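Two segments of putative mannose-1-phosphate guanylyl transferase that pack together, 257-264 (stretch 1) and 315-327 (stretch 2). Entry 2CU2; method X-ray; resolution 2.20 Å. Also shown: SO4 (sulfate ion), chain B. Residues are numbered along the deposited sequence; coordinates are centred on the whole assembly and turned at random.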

# COMPACT_ATOMS: atom_id res chain seq x y z
N GLY A 257 14.97 -11.03 -10.36
CA GLY A 257 15.14 -9.75 -11.03
C GLY A 257 13.99 -8.78 -10.72
O GLY A 257 14.15 -7.56 -10.69
N ASN A 258 12.78 -9.28 -10.51
CA ASN A 258 11.65 -8.41 -10.20
C ASN A 258 10.69 -9.06 -9.20
O ASN A 258 10.84 -10.20 -8.79
CB ASN A 258 10.91 -8.11 -11.51
CG ASN A 258 10.34 -9.38 -12.07
OD1 ASN A 258 9.69 -10.16 -11.38
ND2 ASN A 258 10.60 -9.59 -13.37
N TRP A 259 9.69 -8.25 -8.77
CA TRP A 259 8.78 -8.71 -7.72
C TRP A 259 8.10 -10.04 -8.07
O TRP A 259 7.76 -10.84 -7.21
CB TRP A 259 7.73 -7.63 -7.50
CG TRP A 259 8.27 -6.55 -6.65
CD1 TRP A 259 8.54 -5.22 -7.04
CD2 TRP A 259 8.59 -6.63 -5.24
NE1 TRP A 259 9.00 -4.45 -6.02
CE2 TRP A 259 9.04 -5.35 -4.83
CE3 TRP A 259 8.54 -7.66 -4.30
CZ2 TRP A 259 9.41 -5.13 -3.52
CZ3 TRP A 259 8.92 -7.44 -2.99
CH2 TRP A 259 9.36 -6.16 -2.60
N ARG A 260 7.87 -10.24 -9.38
CA ARG A 260 7.20 -11.48 -9.80
C ARG A 260 8.04 -12.71 -9.45
O ARG A 260 7.54 -13.83 -9.35
CB ARG A 260 6.96 -11.41 -11.31
CG ARG A 260 5.63 -12.04 -11.71
CD ARG A 260 5.82 -13.29 -12.57
NE ARG A 260 4.79 -14.29 -12.26
CZ ARG A 260 3.82 -14.48 -13.18
NH1 ARG A 260 3.82 -13.79 -14.30
NH2 ARG A 260 2.85 -15.37 -12.94
N ALA A 261 9.36 -12.49 -9.32
CA ALA A 261 10.25 -13.61 -9.02
C ALA A 261 9.88 -14.28 -7.69
O ALA A 261 10.16 -15.45 -7.45
CB ALA A 261 11.68 -13.07 -8.94
N LEU A 262 9.27 -13.48 -6.80
CA LEU A 262 8.86 -14.03 -5.51
C LEU A 262 7.89 -15.20 -5.70
O LEU A 262 7.93 -16.19 -4.98
CB LEU A 262 8.20 -12.92 -4.71
CG LEU A 262 9.19 -12.17 -3.82
CD1 LEU A 262 10.20 -11.35 -4.62
CD2 LEU A 262 8.51 -11.18 -2.86
N GLU A 263 7.00 -15.04 -6.66
CA GLU A 263 6.02 -16.08 -6.92
C GLU A 263 6.73 -17.32 -7.47
O GLU A 263 6.48 -18.44 -7.03
CB GLU A 263 4.97 -15.58 -7.91
CG GLU A 263 3.99 -16.64 -8.35
CD GLU A 263 2.89 -16.07 -9.23
OE1 GLU A 263 2.14 -15.20 -8.75
OE2 GLU A 263 2.80 -16.48 -10.40
N ARG A 264 7.62 -17.11 -8.44
CA ARG A 264 8.35 -18.21 -9.05
C ARG A 264 9.16 -18.95 -7.99
O ARG A 264 9.17 -20.18 -7.93
CB ARG A 264 9.30 -17.69 -10.14
CG ARG A 264 8.60 -16.92 -11.26
CD ARG A 264 9.53 -16.71 -12.45
NE ARG A 264 10.76 -16.01 -12.07
CZ ARG A 264 11.12 -14.81 -12.53
NH1 ARG A 264 10.34 -14.17 -13.40
NH2 ARG A 264 12.26 -14.26 -12.13
N VAL A 315 4.57 2.54 -0.88
CA VAL A 315 3.77 1.42 -1.33
C VAL A 315 3.71 1.32 -2.84
O VAL A 315 3.58 2.32 -3.54
CB VAL A 315 2.32 1.51 -0.80
CG1 VAL A 315 1.49 0.37 -1.35
CG2 VAL A 315 2.32 1.46 0.73
N LEU A 316 3.81 0.10 -3.33
CA LEU A 316 3.76 -0.18 -4.76
C LEU A 316 2.57 -1.08 -5.06
O LEU A 316 2.29 -2.01 -4.31
CB LEU A 316 5.05 -0.90 -5.19
CG LEU A 316 4.99 -1.61 -6.55
CD1 LEU A 316 4.82 -0.58 -7.64
CD2 LEU A 316 6.26 -2.43 -6.77
N VAL A 317 1.88 -0.79 -6.15
CA VAL A 317 0.77 -1.62 -6.59
C VAL A 317 0.89 -1.73 -8.10
O VAL A 317 0.76 -0.73 -8.81
CB VAL A 317 -0.60 -1.00 -6.22
CG1 VAL A 317 -1.73 -1.88 -6.78
CG2 VAL A 317 -0.73 -0.89 -4.72
N VAL A 318 1.14 -2.94 -8.60
CA VAL A 318 1.30 -3.18 -10.03
C VAL A 318 0.95 -4.62 -10.39
O VAL A 318 1.24 -5.53 -9.62
CB VAL A 318 2.78 -2.91 -10.47
CG1 VAL A 318 3.72 -3.80 -9.66
CG2 VAL A 318 2.96 -3.19 -11.97
N PRO A 319 0.29 -4.85 -11.54
CA PRO A 319 0.04 -6.24 -11.93
C PRO A 319 1.34 -6.99 -12.11
O PRO A 319 2.31 -6.49 -12.67
CB PRO A 319 -0.74 -6.25 -13.24
CG PRO A 319 -1.26 -4.84 -13.48
CD PRO A 319 -0.32 -3.97 -12.53
N LYS A 320 1.36 -8.23 -11.60
CA LYS A 320 2.63 -8.92 -11.55
C LYS A 320 3.25 -9.12 -12.94
O LYS A 320 4.45 -9.28 -13.08
CB LYS A 320 2.48 -10.24 -10.80
CG LYS A 320 1.54 -11.23 -11.49
CD LYS A 320 1.25 -12.42 -10.58
CE LYS A 320 0.56 -13.57 -11.32
NZ LYS A 320 -0.06 -14.47 -10.35
N ASP A 321 2.40 -9.13 -13.98
CA ASP A 321 2.96 -9.29 -15.32
C ASP A 321 3.74 -8.06 -15.79
O ASP A 321 4.54 -8.12 -16.71
CB ASP A 321 1.86 -9.67 -16.32
CG ASP A 321 0.75 -8.61 -16.37
OD1 ASP A 321 1.02 -7.49 -15.95
OD2 ASP A 321 -0.32 -8.91 -16.89
N TRP A 322 3.48 -6.91 -15.13
CA TRP A 322 4.20 -5.69 -15.50
C TRP A 322 5.31 -5.36 -14.50
O TRP A 322 5.77 -4.22 -14.40
CB TRP A 322 3.19 -4.54 -15.57
CG TRP A 322 3.54 -3.59 -16.64
CD1 TRP A 322 4.25 -3.88 -17.83
CD2 TRP A 322 3.18 -2.19 -16.70
NE1 TRP A 322 4.36 -2.79 -18.64
CE2 TRP A 322 3.69 -1.68 -17.92
CE3 TRP A 322 2.49 -1.34 -15.83
CZ2 TRP A 322 3.49 -0.35 -18.25
CZ3 TRP A 322 2.30 -0.00 -16.16
CH2 TRP A 322 2.81 0.50 -17.37
N ALA A 323 5.77 -6.36 -13.76
CA ALA A 323 6.80 -6.18 -12.73
C ALA A 323 8.06 -5.45 -13.20
O ALA A 323 8.65 -4.68 -12.44
CB ALA A 323 7.17 -7.54 -12.13
N ARG A 324 8.48 -5.68 -14.44
CA ARG A 324 9.68 -5.03 -14.96
C ARG A 324 9.56 -3.50 -14.97
O ARG A 324 10.55 -2.79 -14.76
CB ARG A 324 9.97 -5.54 -16.37
CG ARG A 324 11.26 -5.01 -16.99
CD ARG A 324 11.50 -5.65 -18.36
NE ARG A 324 12.67 -5.10 -19.04
CZ ARG A 324 13.92 -5.29 -18.65
NH1 ARG A 324 14.18 -6.01 -17.56
NH2 ARG A 324 14.92 -4.76 -19.34
N GLU A 325 8.36 -2.99 -15.21
CA GLU A 325 8.13 -1.55 -15.27
C GLU A 325 8.26 -0.80 -13.95
O GLU A 325 8.20 0.43 -13.94
CB GLU A 325 6.75 -1.28 -15.88
CG GLU A 325 6.76 -1.30 -17.40
CD GLU A 325 7.53 -0.13 -17.98
OE1 GLU A 325 7.01 1.01 -17.94
OE2 GLU A 325 8.65 -0.35 -18.49
N VAL A 326 8.44 -1.53 -12.86
CA VAL A 326 8.59 -0.90 -11.55
C VAL A 326 9.78 0.06 -11.53
O VAL A 326 9.79 1.05 -10.79
CB VAL A 326 8.81 -1.97 -10.44
CG1 VAL A 326 9.20 -1.30 -9.14
CG2 VAL A 326 7.53 -2.78 -10.25
N ARG A 327 10.77 -0.22 -12.37
CA ARG A 327 11.96 0.61 -12.43
C ARG A 327 11.62 2.05 -12.81
O ARG A 327 12.37 2.96 -12.49
CB ARG A 327 12.96 0.02 -13.43
CG ARG A 327 12.51 0.06 -14.88
CD ARG A 327 13.31 -0.93 -15.72
NE ARG A 327 14.69 -1.05 -15.26
CZ ARG A 327 15.57 -0.04 -15.24
NH1 ARG A 327 15.21 1.16 -15.67
NH2 ARG A 327 16.79 -0.24 -14.78
S SO4 B . 17.61 -3.18 -12.06
O1 SO4 B . 17.03 -2.34 -13.14
O2 SO4 B . 18.49 -2.35 -11.19
O3 SO4 B . 18.40 -4.29 -12.65
O4 SO4 B . 16.51 -3.76 -11.23
O HOH W 1 12.36 -7.82 -15.43
O HOH W 2 9.19 -5.66 -10.01

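This is a small, mixed contact, burying 391 Å² summed over both sides, in which a capped turn leading into a helix packs the indole of Trp259 against a strand and the 3-10 segment that follows, while a charged cluster joins the two at one end.

The turn is the natural starting point. Asn258 opens a type I beta turn that ends at Ala261, whose N donates to Asn258 O at 2.8 Å. The side chain of Asn258 is bent back in the p rotamer, so that OD1 lies 2.7 Å from Arg260 N and 3.1 Å from Ala261 N. Both bonds are weak, with angles of 115° and 128°, but together they cap the turn that leads into the helix, and Ala261 N is also bonded to Asn258 O. Asparagine suits this place because its short side chain carries an acceptor within reach of its own following backbone.

Against this turn sits Ala323. Its CB approaches Asn258 CG to 3.7 Å and Arg260 N to 3.9 Å, and its methyl packs against the turn where the CA atoms of Asn258 and Ala323 are 5.9 Å apart. Water 2 links the backbones as well, accepting from Trp259 N at 2.9 Å and donating to Ala323 O at 2.7 Å. A second bridge, through water 1, runs from Asn258 ND2 (3.2 Å from the water O) to Arg324 NH1 (3.3 Å from it), the latter bond weak.

Trp259 supplies the apolar part. Its CD1 lies 3.6 Å from Leu316 CD2, and Val326 CG2 meets the ring at its edge, 4.2 Å from CD1. A large, buried indole can thus touch both the strand and the residue just after the 3-10 segment, while its polar NE1 is satisfied by a hydrogen bond elsewhere in the structure.

Charge dominates the other end. Lys320 NZ donates to Glu263 OE1 at 2.8 Å in a salt bridge across the contact, its extended chain, t from chi2 to chi4, carrying the ammonium to the helix. The other carboxylate oxygen, Glu263 OE2, takes a hydrogen bond of 2.8 Å from Arg260 NH2, nearly straight at 168° and also part of a salt bridge. One glutamate therefore holds two cations, which helps offset the closeness of Arg260 NH2 and Lys320 NZ, 4.0 Å apart. Arg260 and Lys320 also pack together: Arg260 CG lies 3.3 Å from Lys320 O, and Lys320 CE sits over one face of the Arg260 guanidinium, 3.3 Å from Arg260 NH2.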